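Local atomic coordinates of hypothetical protein (PDB entry 4H3W), a protein that is of unknown function but appears to be secreted and is built from two beta-barrel domains. Residues V49-D53 against I77-I82; G46-M50 against E198-T202; E213-F219 against A292-L297; A233-V239 against G275-I281. All coordinates share one frame; numbering follows the deposited sequence. Where two conformers were deposited one is given.

The four contacts fall into two clusters, one probably in each beta-barrel domain. Contacts 1 and 2 start from the same part of strand 47-55, sharing Val49 and Met50, and their centres lie 11 Å apart; contact 1 reaches a loop at 77-82, contact 2 the neighbouring strand 194-200. Strand 208-215 then follows in the chain and opens contact 3, whose two segments bracket contact 4 in sequence. Contacts 3 and 4 belong to different sheets with centres 14 Å apart, yet they touch where Phe219 packs on Ile235. Between the clusters, centres are 31 to 39 Å apart and nothing touches, as expected of two separately packed barrels.

Contact 1. Residues V49-D53 against I77-I82; sequences VMIYD and ITTGDI
Tyr52 OH donates a 2.6 Å hydrogen bond to Asp81 OD1, meeting the carboxylate on its syn side but 32° out of the carboxylate plane. The bond illustrates how one aromatic side chain can tie a loop to a beta sheet: Tyr52 sits on strand 47-55 of a five-stranded antiparallel sheet in one of the beta-barrel domains, and Asp81 lies in the loop that follows strand 71-76. Thr79 comes over one ring face: its CG2 lies 3.8 Å from the centroid of the Tyr52 ring, 8° off the normal, a well-centred CH-pi contact. At the root of the ring, Tyr52 CB rests 3.7 Å from Ile77 CG2. Ile82 adds its CD1, 4.2 Å from Tyr52 CE1. Its CG1 touches two groups of the strand, 3.3 Å from Tyr52 OH and 4.0 Å from the selenium (SE) of selenomethionine Met50. The ring is therefore held at its base, on one face and at its hydroxyl.

The next shell fixes the partners themselves. Asp81 CG stands between its own backbone N and carbonyl carbon (chi1 55°), which swings the carboxylate round to the tyrosine; its other oxygen, OD2, is claimed by the backbone N of Ser40. The OG of Ser40 adds a weak hydrogen bond to the tyrosine hydroxyl, and Thr79 OG1 has a weak one to the carbonyl of Pro168. Within the loop, a turn brings Ile82 back toward the strand, its N bonding Thr79 O at 3.2 Å.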
loop_
_atom_site.group_PDB
_atom_site.type_symbol
_atom_site.label_atom_id
_atom_site.label_comp_id
_atom_site.label_asym_id
_atom_site.label_seq_id
_atom_site.Cartn_x
_atom_site.Cartn_y
_atom_site.Cartn_z
ATOM N N VAL A 49 -6.662 -7.174 2.641
ATOM C CA VAL A 49 -7.556 -6.339 1.890
ATOM C C VAL A 49 -8.223 -5.291 2.776
ATOM O O VAL A 49 -8.758 -5.645 3.827
ATOM C CB VAL A 49 -8.640 -7.233 1.270
ATOM C CG1 VAL A 49 -9.657 -6.402 0.509
ATOM C CG2 VAL A 49 -7.993 -8.267 0.354
HETATM N N MSE A 50 -8.222 -4.013 2.379
HETATM C CA MSE A 50 -8.983 -3.005 3.154
HETATM C C MSE A 50 -10.403 -2.921 2.639
HETATM O O MSE A 50 -10.625 -2.839 1.421
HETATM C CB MSE A 50 -8.324 -1.649 3.046
HETATM C CG MSE A 50 -6.994 -1.660 3.751
HETATM SE SE MSE A 50 -6.018 0.026 3.431
HETATM C CE MSE A 50 -5.582 -0.139 1.538
ATOM N N ILE A 51 -11.395 -2.956 3.542
ATOM C CA ILE A 51 -12.786 -2.914 3.149
ATOM C C ILE A 51 -13.504 -1.806 3.922
ATOM O O ILE A 51 -13.354 -1.708 5.131
ATOM C CB ILE A 51 -13.492 -4.266 3.398
ATOM C CG1 ILE A 51 -12.861 -5.345 2.502
ATOM C CG2 ILE A 51 -14.991 -4.160 3.153
ATOM C CD1 ILE A 51 -13.558 -6.695 2.515
ATOM N N TYR A 52 -14.237 -0.965 3.203
ATOM C CA TYR A 52 -15.149 0.020 3.785
ATOM C C TYR A 52 -16.517 -0.255 3.236
ATOM O O TYR A 52 -16.707 -0.150 2.026
ATOM C CB TYR A 52 -14.706 1.448 3.448
ATOM C CG TYR A 52 -13.316 1.771 3.939
ATOM C CD1 TYR A 52 -12.202 1.530 3.139
ATOM C CD2 TYR A 52 -13.123 2.305 5.197
ATOM C CE1 TYR A 52 -10.933 1.796 3.597
ATOM C CE2 TYR A 52 -11.863 2.568 5.664
ATOM C CZ TYR A 52 -10.771 2.326 4.847
ATOM O OH TYR A 52 -9.511 2.609 5.313
ATOM N N ASP A 53 -17.471 -0.645 4.087
ATOM C CA ASP A 53 -18.839 -0.933 3.632
ATOM C C ASP A 53 -19.902 -0.169 4.446
ATOM O O ASP A 53 -19.627 0.372 5.498
ATOM C CB ASP A 53 -19.155 -2.455 3.627
ATOM C CG ASP A 53 -18.854 -3.149 4.957
ATOM O OD1 ASP A 53 -18.966 -2.524 6.028
ATOM O OD2 ASP A 53 -18.523 -4.352 4.926
ATOM N N ILE A 77 -17.261 8.458 3.146
ATOM C CA ILE A 77 -16.583 7.372 3.797
ATOM C C ILE A 77 -15.327 7.973 4.395
ATOM O O ILE A 77 -14.509 8.543 3.673
ATOM C CB ILE A 77 -16.217 6.270 2.786
ATOM C CG1 ILE A 77 -17.431 5.869 1.959
ATOM C CG2 ILE A 77 -15.608 5.055 3.487
ATOM C CD1 ILE A 77 -17.121 4.890 0.860
ATOM N N THR A 78 -15.162 7.837 5.707
ATOM C CA THR A 78 -13.901 8.202 6.361
ATOM C C THR A 78 -12.830 7.124 6.136
ATOM O O THR A 78 -13.036 5.967 6.484
ATOM C CB THR A 78 -14.116 8.432 7.870
ATOM O OG1 THR A 78 -15.024 9.509 8.039
ATOM C CG2 THR A 78 -12.802 8.795 8.580
ATOM N N THR A 79 -11.682 7.497 5.562
ATOM C CA THR A 79 -10.603 6.509 5.275
ATOM C C THR A 79 -9.256 7.015 5.748
ATOM O O THR A 79 -8.224 6.700 5.164
ATOM C CB THR A 79 -10.542 6.119 3.768
ATOM O OG1 THR A 79 -10.091 7.213 2.947
ATOM C CG2 THR A 79 -11.922 5.677 3.311
ATOM N N GLY A 80 -9.271 7.788 6.837
ATOM C CA GLY A 80 -8.055 8.407 7.369
ATOM C C GLY A 80 -7.045 7.438 7.942
ATOM O O GLY A 80 -5.874 7.798 8.120
ATOM N N ASP A 81 -7.464 6.199 8.178
ATOM C CA ASP A 81 -6.539 5.163 8.660
ATOM C C ASP A 81 -5.557 4.643 7.599
ATOM O O ASP A 81 -4.525 4.085 7.966
ATOM C CB ASP A 81 -7.318 3.983 9.302
ATOM C CG ASP A 81 -8.394 3.342 8.376
ATOM O OD1 ASP A 81 -8.889 3.963 7.396
ATOM O OD2 ASP A 81 -8.788 2.193 8.696
ATOM N N ILE A 82 -5.865 4.833 6.311
ATOM C CA ILE A 82 -5.016 4.316 5.230
ATOM C C ILE A 82 -3.618 4.900 5.298
ATOM O O ILE A 82 -2.637 4.193 5.007
ATOM C CB ILE A 82 -5.603 4.574 3.805
ATOM C CG1 ILE A 82 -6.979 3.931 3.676
ATOM C CG2 ILE A 82 -4.656 4.039 2.720
ATOM C CD1 ILE A 82 -7.681 4.243 2.379
#

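Contact 2. Residues G46-M50 against E198-T202; sequences GAYVM and ELPLT
Met50 O is approached twice from strand 194-200: Leu199 N donates a hydrogen bond of 2.8 Å lying in the carbonyl plane, and Glu198 CA adds a CA-H...O contact at 3.4 Å. This is the textbook chemistry of an antiparallel ladder, here joining strands 47-55 and 194-200 inside a five-stranded sheet. Met50 and Leu199 form the hydrogen-bonded pair. The return bond, Met50 N to Leu199 O at 2.9 Å, arrives from above the carbonyl plane, 49° out of it. Beside them Val49 and Pro200 make a non-hydrogen-bonded pair, a position where the missing N-H of proline costs this ladder no bond.

Val49 works with both its methyls. CG1, anti to the backbone N (chi1 178°), presses on the aliphatic part of Glu198 at only 3.3 Å from its CG, while CG2 lies 4.0 Å from Pro200 CB. Cutting Val49 back to an alanine removes both methyls and is likely to open a gap beside the Glu198 chain and the proline ring. On the reverse face, the bent end of Met50 touches two leucines. Met50 CE lies 3.7 Å from Leu201 CD2, and it also meets Leu199 CB at 3.9 Å.

The ladder ends where the chain turns. Leu201 is the centre of an inverse gamma turn, closed by a weak bond from Thr202 N to Pro200 O, yet Leu201 still gives its N-H to Tyr48 O in a nearly straight bond. The side chains of the same two residues also meet, Leu201 CD1 on Tyr48 CB at 3.9 Å.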
loop_
_atom_site.group_PDB
_atom_site.type_symbol
_atom_site.label_atom_id
_atom_site.label_comp_id
_atom_site.label_asym_id
_atom_site.label_seq_id
_atom_site.Cartn_x
_atom_site.Cartn_y
_atom_site.Cartn_z
ATOM N N GLY A 46 -6.190 -15.446 2.816
ATOM C CA GLY A 46 -4.786 -15.300 3.159
ATOM C C GLY A 46 -4.153 -13.977 2.739
ATOM O O GLY A 46 -2.987 -13.744 3.024
ATOM N N ALA A 47 -4.938 -13.102 2.109
ATOM C CA ALA A 47 -4.454 -11.858 1.538
ATOM C C ALA A 47 -5.020 -10.666 2.290
ATOM O O ALA A 47 -6.187 -10.664 2.657
ATOM C CB ALA A 47 -4.836 -11.786 0.059
ATOM N N TYR A 48 -4.203 -9.643 2.483
ATOM C CA TYR A 48 -4.655 -8.417 3.134
ATOM C C TYR A 48 -5.487 -7.549 2.175
ATOM O O TYR A 48 -5.073 -7.215 1.057
ATOM C CB TYR A 48 -3.482 -7.615 3.672
ATOM C CG TYR A 48 -2.781 -8.214 4.869
ATOM C CD1 TYR A 48 -3.471 -8.485 6.053
ATOM C CD2 TYR A 48 -1.412 -8.477 4.837
ATOM C CE1 TYR A 48 -2.808 -9.027 7.162
ATOM C CE2 TYR A 48 -0.745 -8.999 5.935
ATOM C CZ TYR A 48 -1.434 -9.264 7.095
ATOM O OH TYR A 48 -0.757 -9.790 8.164
ATOM N N VAL A 49 -6.662 -7.174 2.641
ATOM C CA VAL A 49 -7.556 -6.339 1.890
ATOM C C VAL A 49 -8.223 -5.291 2.776
ATOM O O VAL A 49 -8.758 -5.645 3.827
ATOM C CB VAL A 49 -8.640 -7.233 1.270
ATOM C CG1 VAL A 49 -9.657 -6.402 0.509
ATOM C CG2 VAL A 49 -7.993 -8.267 0.354
HETATM N N MSE A 50 -8.222 -4.013 2.379
HETATM C CA MSE A 50 -8.983 -3.005 3.154
HETATM C C MSE A 50 -10.403 -2.921 2.639
HETATM O O MSE A 50 -10.625 -2.839 1.421
HETATM C CB MSE A 50 -8.324 -1.649 3.046
HETATM C CG MSE A 50 -6.994 -1.660 3.751
HETATM SE SE MSE A 50 -6.018 0.026 3.431
HETATM C CE MSE A 50 -5.582 -0.139 1.538
ATOM N N GLU A 198 -13.445 -2.007 -1.817
ATOM C CA GLU A 198 -12.474 -3.015 -1.477
ATOM C C GLU A 198 -11.137 -2.671 -2.114
ATOM O O GLU A 198 -11.064 -2.440 -3.320
ATOM C CB GLU A 198 -12.978 -4.383 -1.927
ATOM C CG GLU A 198 -12.044 -5.492 -1.518
ATOM C CD GLU A 198 -12.606 -6.899 -1.717
ATOM O OE1 GLU A 198 -13.830 -7.127 -1.521
ATOM O OE2 GLU A 198 -11.789 -7.775 -2.067
ATOM N N LEU A 199 -10.103 -2.594 -1.283
ATOM C CA LEU A 199 -8.753 -2.211 -1.718
ATOM C C LEU A 199 -7.779 -3.340 -1.376
ATOM O O LEU A 199 -7.164 -3.358 -0.294
ATOM C CB LEU A 199 -8.330 -0.882 -1.095
ATOM C CG LEU A 199 -9.292 0.316 -1.157
ATOM C CD1 LEU A 199 -8.725 1.490 -0.379
ATOM C CD2 LEU A 199 -9.640 0.763 -2.577
ATOM N N PRO A 200 -7.663 -4.322 -2.258
ATOM C CA PRO A 200 -6.753 -5.443 -2.028
ATOM C C PRO A 200 -5.316 -4.996 -2.199
ATOM O O PRO A 200 -4.995 -4.330 -3.190
ATOM C CB PRO A 200 -7.119 -6.456 -3.124
ATOM C CG PRO A 200 -8.398 -5.979 -3.718
ATOM C CD PRO A 200 -8.424 -4.487 -3.507
ATOM N N LEU A 201 -4.461 -5.395 -1.267
ATOM C CA LEU A 201 -3.098 -4.965 -1.288
ATOM C C LEU A 201 -2.305 -5.853 -2.251
ATOM O O LEU A 201 -1.446 -6.630 -1.833
ATOM C CB LEU A 201 -2.500 -4.941 0.143
ATOM C CG LEU A 201 -3.171 -3.896 1.050
ATOM C CD1 LEU A 201 -2.681 -3.943 2.480
ATOM C CD2 LEU A 201 -2.939 -2.502 0.498
ATOM N N THR A 202 -2.622 -5.701 -3.546
ATOM C CA THR A 202 -1.876 -6.269 -4.654
ATOM C C THR A 202 -1.244 -5.100 -5.369
ATOM O O THR A 202 -1.937 -4.386 -6.101
ATOM C CB THR A 202 -2.783 -7.065 -5.607
ATOM O OG1 THR A 202 -3.337 -8.143 -4.905
ATOM C CG2 THR A 202 -2.019 -7.678 -6.758
#

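Contact 3. Residues E213-F219 against A292-L297; sequences ERIEDAF and ARHIDL
Arg214 grips Asp296 side-on across an antiparallel pair: NE donates to OD1 at 2.8 Å and NH2 to OD2 at 3.2 Å, both from above the carboxylate plane. Bends at chi2 and chi3 (chi3 61°) bring its guanidinium back across the ladder, where His294 CB covers one face. NH1 completes a salt-bridge network with Glu216 OE1 at 3.0 Å and also bonds Asn258 OD1. A leucine in place of Arg214 could make none of these bonds and would probably leave the carboxylates of Asp296 and Glu216 without their shared counter-charge.

His294 is held as well. Its ND1 accepts the backbone N-H of Asp217 at 3.0 Å, in the ring plane and almost straight (175°), and the Glu216 carboxylate stacks over one face, 18° from parallel. Arg293 CB lies over the opposite face. Backbone bonds pair Glu213 with Leu297 and Ile215 with Ile295.

The face carrying Ile215, Ile295 and Leu297 is largely apolar, and Ala218 CB rests on Ile295 CD1 at 3.7 Å. Past the strand end Ala292 CB makes a CH-pi contact over the Phe219 ring.

Strand 208-215 is outermost in this four-stranded sheet; strand 294-302 has strand 246-254 on its other flank, where Arg293 and His294 form a classic beta bulge opposite Met254. Helix 224-227 closes against the loop end through Val224, which touches Phe219 and Arg293.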
loop_
_atom_site.group_PDB
_atom_site.type_symbol
_atom_site.label_atom_id
_atom_site.label_comp_id
_atom_site.label_asym_id
_atom_site.label_seq_id
_atom_site.Cartn_x
_atom_site.Cartn_y
_atom_site.Cartn_z
ATOM N N GLU A 213 13.642 -0.890 8.431
ATOM C CA GLU A 213 13.837 -2.039 9.317
ATOM C C GLU A 213 15.133 -1.863 10.127
ATOM O O GLU A 213 16.178 -1.469 9.600
ATOM C CB GLU A 213 13.829 -3.362 8.553
ATOM C CG GLU A 213 14.461 -4.573 9.291
ATOM C CD GLU A 213 13.829 -4.976 10.654
ATOM O OE1 GLU A 213 12.832 -4.352 11.138
ATOM O OE2 GLU A 213 14.340 -5.973 11.242
ATOM N N ARG A 214 15.010 -2.103 11.426
ATOM C CA ARG A 214 16.058 -1.870 12.410
ATOM C C ARG A 214 16.735 -3.175 12.775
ATOM O O ARG A 214 16.078 -4.138 13.130
ATOM C CB ARG A 214 15.446 -1.210 13.662
ATOM C CG ARG A 214 16.312 -1.229 14.912
ATOM C CD ARG A 214 17.666 -0.567 14.715
ATOM N NE ARG A 214 17.563 0.843 14.356
ATOM C CZ ARG A 214 17.741 1.861 15.185
ATOM N NH1 ARG A 214 18.002 1.670 16.479
ATOM N NH2 ARG A 214 17.677 3.095 14.709
ATOM N N ILE A 215 18.057 -3.212 12.640
ATOM C CA ILE A 215 18.863 -4.277 13.217
ATOM C C ILE A 215 19.594 -3.635 14.389
ATOM O O ILE A 215 20.498 -2.814 14.210
ATOM C CB ILE A 215 19.833 -4.906 12.201
ATOM C CG1 ILE A 215 19.058 -5.474 11.006
ATOM C CG2 ILE A 215 20.667 -6.004 12.858
ATOM C CD1 ILE A 215 18.675 -4.434 9.975
ATOM N N GLU A 216 19.119 -3.964 15.590
ATOM C CA GLU A 216 19.578 -3.413 16.849
ATOM C C GLU A 216 20.841 -4.108 17.312
ATOM O O GLU A 216 20.951 -5.312 17.222
ATOM C CB GLU A 216 18.478 -3.606 17.906
ATOM C CG GLU A 216 18.627 -2.762 19.159
ATOM C CD GLU A 216 18.225 -1.308 18.973
ATOM O OE1 GLU A 216 17.752 -0.926 17.898
ATOM O OE2 GLU A 216 18.395 -0.536 19.929
ATOM N N ASP A 217 21.799 -3.336 17.783
ATOM C CA ASP A 217 23.067 -3.864 18.292
ATOM C C ASP A 217 23.808 -4.727 17.254
ATOM O O ASP A 217 24.303 -5.794 17.544
ATOM C CB ASP A 217 22.805 -4.626 19.600
ATOM C CG ASP A 217 22.295 -3.710 20.693
ATOM O OD1 ASP A 217 22.856 -2.604 20.840
ATOM O OD2 ASP A 217 21.342 -4.088 21.389
ATOM N N ALA A 218 23.910 -4.200 16.049
ATOM C CA ALA A 218 24.687 -4.837 14.993
ATOM C C ALA A 218 26.165 -4.839 15.329
ATOM O O ALA A 218 26.886 -5.765 14.981
ATOM C CB ALA A 218 24.445 -4.113 13.666
ATOM N N PHE A 219 26.618 -3.797 16.013
ATOM C CA PHE A 219 28.007 -3.648 16.399
ATOM C C PHE A 219 28.086 -3.469 17.898
ATOM O O PHE A 219 27.338 -2.668 18.467
ATOM C CB PHE A 219 28.597 -2.434 15.747
ATOM C CG PHE A 219 28.364 -2.390 14.268
ATOM C CD1 PHE A 219 29.210 -3.054 13.411
ATOM C CD2 PHE A 219 27.280 -1.690 13.745
ATOM C CE1 PHE A 219 29.018 -2.979 12.036
ATOM C CE2 PHE A 219 27.058 -1.636 12.364
ATOM C CZ PHE A 219 27.934 -2.290 11.513
ATOM N N ALA A 292 29.506 3.198 15.336
ATOM C CA ALA A 292 28.395 2.398 14.849
ATOM C C ALA A 292 27.836 1.444 15.925
ATOM O O ALA A 292 28.595 0.799 16.651
ATOM C CB ALA A 292 28.835 1.614 13.605
ATOM N N ARG A 293 26.521 1.375 16.046
ATOM C CA ARG A 293 25.848 0.406 16.924
ATOM C C ARG A 293 24.693 -0.358 16.270
ATOM O O ARG A 293 24.577 -1.556 16.468
ATOM C CB ARG A 293 25.314 1.110 18.185
ATOM C CG ARG A 293 26.382 1.818 19.019
ATOM C CD ARG A 293 27.273 0.834 19.744
ATOM N NE ARG A 293 28.207 1.540 20.603
ATOM C CZ ARG A 293 29.335 2.122 20.201
ATOM N NH1 ARG A 293 29.723 2.087 18.940
ATOM N NH2 ARG A 293 30.087 2.728 21.084
ATOM N N HIS A 294 23.838 0.342 15.519
ATOM C CA HIS A 294 22.670 -0.216 14.908
ATOM C C HIS A 294 22.733 0.023 13.403
ATOM O O HIS A 294 23.439 0.908 12.930
ATOM C CB HIS A 294 21.385 0.441 15.461
ATOM C CG HIS A 294 21.431 0.671 16.936
ATOM N ND1 HIS A 294 21.544 -0.366 17.830
ATOM C CD2 HIS A 294 21.396 1.807 17.678
ATOM C CE1 HIS A 294 21.587 0.113 19.059
ATOM N NE2 HIS A 294 21.494 1.428 18.994
ATOM N N ILE A 295 21.910 -0.737 12.700
ATOM C CA ILE A 295 21.693 -0.532 11.283
ATOM C C ILE A 295 20.214 -0.247 11.034
ATOM O O ILE A 295 19.351 -0.974 11.523
ATOM C CB ILE A 295 22.175 -1.752 10.491
ATOM C CG1 ILE A 295 23.709 -1.878 10.597
ATOM C CG2 ILE A 295 21.804 -1.666 9.019
ATOM C CD1 ILE A 295 24.220 -3.203 10.122
ATOM N N ASP A 296 19.948 0.814 10.277
ATOM C CA ASP A 296 18.644 0.999 9.640
ATOM C C ASP A 296 18.737 0.674 8.145
ATOM O O ASP A 296 19.573 1.248 7.442
ATOM C CB ASP A 296 18.144 2.426 9.806
ATOM C CG ASP A 296 17.456 2.659 11.143
ATOM O OD1 ASP A 296 16.911 1.710 11.732
ATOM O OD2 ASP A 296 17.427 3.805 11.568
ATOM N N LEU A 297 17.902 -0.256 7.690
ATOM C CA LEU A 297 17.719 -0.569 6.263
ATOM C C LEU A 297 16.499 0.184 5.790
ATOM O O LEU A 297 15.379 -0.093 6.245
ATOM C CB LEU A 297 17.538 -2.050 6.057
ATOM C CG LEU A 297 18.661 -2.981 6.521
ATOM C CD1 LEU A 297 18.341 -4.438 6.269
ATOM C CD2 LEU A 297 19.952 -2.575 5.812
#

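Contact 4. Residues A233-V239 against G275-I281; sequences ARIYGEV and GEVIFEI
Ile235 and Phe279 pair at the centre of a regular antiparallel ladder that shows how a barrel strand divides its two faces between packing and solvent. Seven residue pairs run in unbroken register, and eight backbone hydrogen bonds join them, the shortest from Phe279 N to Ile235 O at 2.7 Å. The packed face carries Ala233, Ile235, Val239, Val277, Phe279 and Ile281. Here Ile235 CD1 meets Ile281 CD1 at 4.1 Å, and Val239 CG2 meets Val277 CG1 at the same distance with the two side chains crossing at about a right angle. Phe279 turns its ring edge to the carbonyl oxygen of Ile235, 3.7 Å from CD2. Gly237 interrupts this row with backbone angles (phi 152°, psi -167°) at which a CB would jam against the carbonyl oxygen of Tyr236.

The other face is looser and largely polar. A bend at chi2 (-83°) lays the Glu280 carboxylate alongside Arg234, its OE1 3.6 Å from Arg234 CB, but the charged atoms stay apart: Arg234 NE is 4.9 Å from Glu280 OE2. Arg234 NH2 lies 4.0 Å above the plane of the Tyr236 ring, toward its rim. Glu238, poorly ordered, has its OE2 4.6 Å from Glu276 OE2, like charges close together. The exposed Ile278 adds a modest contact, CG1 on Tyr236 CB.

Strand 274-281 is outermost in its sheet, though Gln268 bonds the Ile278 N-H through its side chain. Strand 233-240 is paired on its other side with strand 317-319, antiparallel, while Ile235 and Phe279 both pack on Met251 of strand 246-254, in the facing sheet.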
loop_
_atom_site.group_PDB
_atom_site.type_symbol
_atom_site.label_atom_id
_atom_site.label_comp_id
_atom_site.label_asym_id
_atom_site.label_seq_id
_atom_site.Cartn_x
_atom_site.Cartn_y
_atom_site.Cartn_z
ATOM N N ALA A 233 36.487 -2.396 4.836
ATOM C CA ALA A 233 35.529 -3.471 5.114
ATOM C C ALA A 233 34.349 -3.420 4.198
ATOM O O ALA A 233 34.188 -2.498 3.423
ATOM C CB ALA A 233 35.066 -3.389 6.569
ATOM N N ARG A 234 33.511 -4.454 4.263
ATOM C CA ARG A 234 32.239 -4.408 3.600
ATOM C C ARG A 234 31.217 -5.127 4.445
ATOM O O ARG A 234 31.531 -6.055 5.219
ATOM C CB ARG A 234 32.261 -4.984 2.159
ATOM C CG ARG A 234 32.846 -6.365 1.946
ATOM C CD ARG A 234 33.171 -6.586 0.462
ATOM N NE ARG A 234 33.126 -7.988 0.037
ATOM C CZ ARG A 234 34.079 -8.892 0.269
ATOM N NH1 ARG A 234 35.182 -8.574 0.950
ATOM N NH2 ARG A 234 33.920 -10.132 -0.172
ATOM N N ILE A 235 29.994 -4.673 4.285
ATOM C CA ILE A 235 28.844 -5.346 4.855
ATOM C C ILE A 235 28.136 -5.990 3.696
ATOM O O ILE A 235 27.795 -5.298 2.723
ATOM C CB ILE A 235 27.934 -4.384 5.579
ATOM C CG1 ILE A 235 28.682 -3.839 6.796
ATOM C CG2 ILE A 235 26.632 -5.083 5.976
ATOM C CD1 ILE A 235 28.013 -2.660 7.436
ATOM N N TYR A 236 27.927 -7.298 3.767
ATOM C CA TYR A 236 27.395 -7.999 2.605
ATOM C C TYR A 236 26.636 -9.235 2.982
ATOM O O TYR A 236 26.730 -9.706 4.098
ATOM C CB TYR A 236 28.514 -8.350 1.606
ATOM C CG TYR A 236 29.446 -9.506 1.976
ATOM C CD1 TYR A 236 30.194 -9.484 3.149
ATOM C CD2 TYR A 236 29.610 -10.592 1.110
ATOM C CE1 TYR A 236 31.062 -10.516 3.471
ATOM C CE2 TYR A 236 30.474 -11.635 1.422
ATOM C CZ TYR A 236 31.198 -11.592 2.602
ATOM O OH TYR A 236 32.055 -12.616 2.911
ATOM N N GLY A 237 25.889 -9.754 2.013
ATOM C CA GLY A 237 25.195 -11.035 2.158
ATOM C C GLY A 237 23.932 -11.161 1.326
ATOM O O GLY A 237 23.668 -10.339 0.437
ATOM N N GLU A 238 23.141 -12.189 1.634
ATOM C CA GLU A 238 21.992 -12.517 0.813
ATOM C C GLU A 238 20.677 -12.066 1.469
ATOM O O GLU A 238 20.469 -12.132 2.692
ATOM C CB GLU A 238 21.931 -14.023 0.472
ATOM C CG GLU A 238 21.320 -14.262 -0.917
ATOM C CD GLU A 238 20.658 -15.616 -1.122
ATOM O OE1 GLU A 238 20.241 -16.265 -0.135
ATOM O OE2 GLU A 238 20.539 -16.021 -2.299
ATOM N N VAL A 239 19.835 -11.509 0.632
ATOM C CA VAL A 239 18.511 -11.128 1.017
ATOM C C VAL A 239 17.548 -12.092 0.366
ATOM O O VAL A 239 17.688 -12.382 -0.808
ATOM C CB VAL A 239 18.222 -9.715 0.523
ATOM C CG1 VAL A 239 16.794 -9.329 0.874
ATOM C CG2 VAL A 239 19.228 -8.743 1.119
ATOM N N GLY A 275 18.680 -11.977 -3.722
ATOM C CA GLY A 275 19.644 -10.978 -4.199
ATOM C C GLY A 275 20.814 -10.831 -3.246
ATOM O O GLY A 275 20.662 -11.009 -2.063
ATOM N N GLU A 276 21.992 -10.594 -3.785
ATOM C CA GLU A 276 23.184 -10.310 -2.986
ATOM C C GLU A 276 23.337 -8.830 -2.883
ATOM O O GLU A 276 23.204 -8.154 -3.892
ATOM C CB GLU A 276 24.449 -10.842 -3.667
ATOM C CG GLU A 276 24.579 -12.358 -3.751
ATOM C CD GLU A 276 25.125 -12.989 -2.475
ATOM O OE1 GLU A 276 25.982 -12.370 -1.798
ATOM O OE2 GLU A 276 24.703 -14.117 -2.158
ATOM N N VAL A 277 23.633 -8.323 -1.683
ATOM C CA VAL A 277 23.959 -6.902 -1.493
ATOM C C VAL A 277 25.352 -6.714 -0.890
ATOM O O VAL A 277 25.825 -7.581 -0.127
ATOM C CB VAL A 277 22.916 -6.219 -0.609
ATOM C CG1 VAL A 277 21.533 -6.389 -1.239
ATOM C CG2 VAL A 277 22.943 -6.751 0.814
ATOM N N ILE A 278 25.990 -5.593 -1.238
ATOM C CA ILE A 278 27.326 -5.229 -0.771
ATOM C C ILE A 278 27.338 -3.738 -0.442
ATOM O O ILE A 278 26.991 -2.917 -1.267
ATOM C CB ILE A 278 28.427 -5.564 -1.817
ATOM C CG1 ILE A 278 28.430 -7.063 -2.163
ATOM C CG2 ILE A 278 29.812 -5.169 -1.316
ATOM C CD1 ILE A 278 29.080 -7.377 -3.498
ATOM N N PHE A 279 27.673 -3.396 0.802
ATOM C CA PHE A 279 27.881 -2.027 1.203
ATOM C C PHE A 279 29.346 -1.824 1.611
ATOM O O PHE A 279 29.809 -2.368 2.653
ATOM C CB PHE A 279 26.948 -1.705 2.356
ATOM C CG PHE A 279 25.473 -1.890 2.008
ATOM C CD1 PHE A 279 24.759 -0.866 1.397
ATOM C CD2 PHE A 279 24.852 -3.104 2.231
ATOM C CE1 PHE A 279 23.436 -1.033 1.050
ATOM C CE2 PHE A 279 23.506 -3.268 1.931
ATOM C CZ PHE A 279 22.803 -2.226 1.328
ATOM N N GLU A 280 30.110 -1.107 0.799
ATOM C CA GLU A 280 31.525 -0.917 1.084
ATOM C C GLU A 280 31.786 0.183 2.115
ATOM O O GLU A 280 31.248 1.279 2.009
ATOM C CB GLU A 280 32.303 -0.559 -0.196
ATOM C CG GLU A 280 32.233 -1.605 -1.303
ATOM C CD GLU A 280 33.225 -2.755 -1.165
ATOM O OE1 GLU A 280 33.957 -2.847 -0.144
ATOM O OE2 GLU A 280 33.265 -3.580 -2.102
ATOM N N ILE A 281 32.699 -0.091 3.045
ATOM C CA ILE A 281 33.181 0.884 3.982
ATOM C C ILE A 281 34.603 1.184 3.557
ATOM O O ILE A 281 35.481 0.340 3.704
ATOM C CB ILE A 281 33.148 0.352 5.422
ATOM C CG1 ILE A 281 31.710 0.014 5.824
ATOM C CG2 ILE A 281 33.745 1.360 6.393
ATOM C CD1 ILE A 281 31.623 -0.831 7.068
#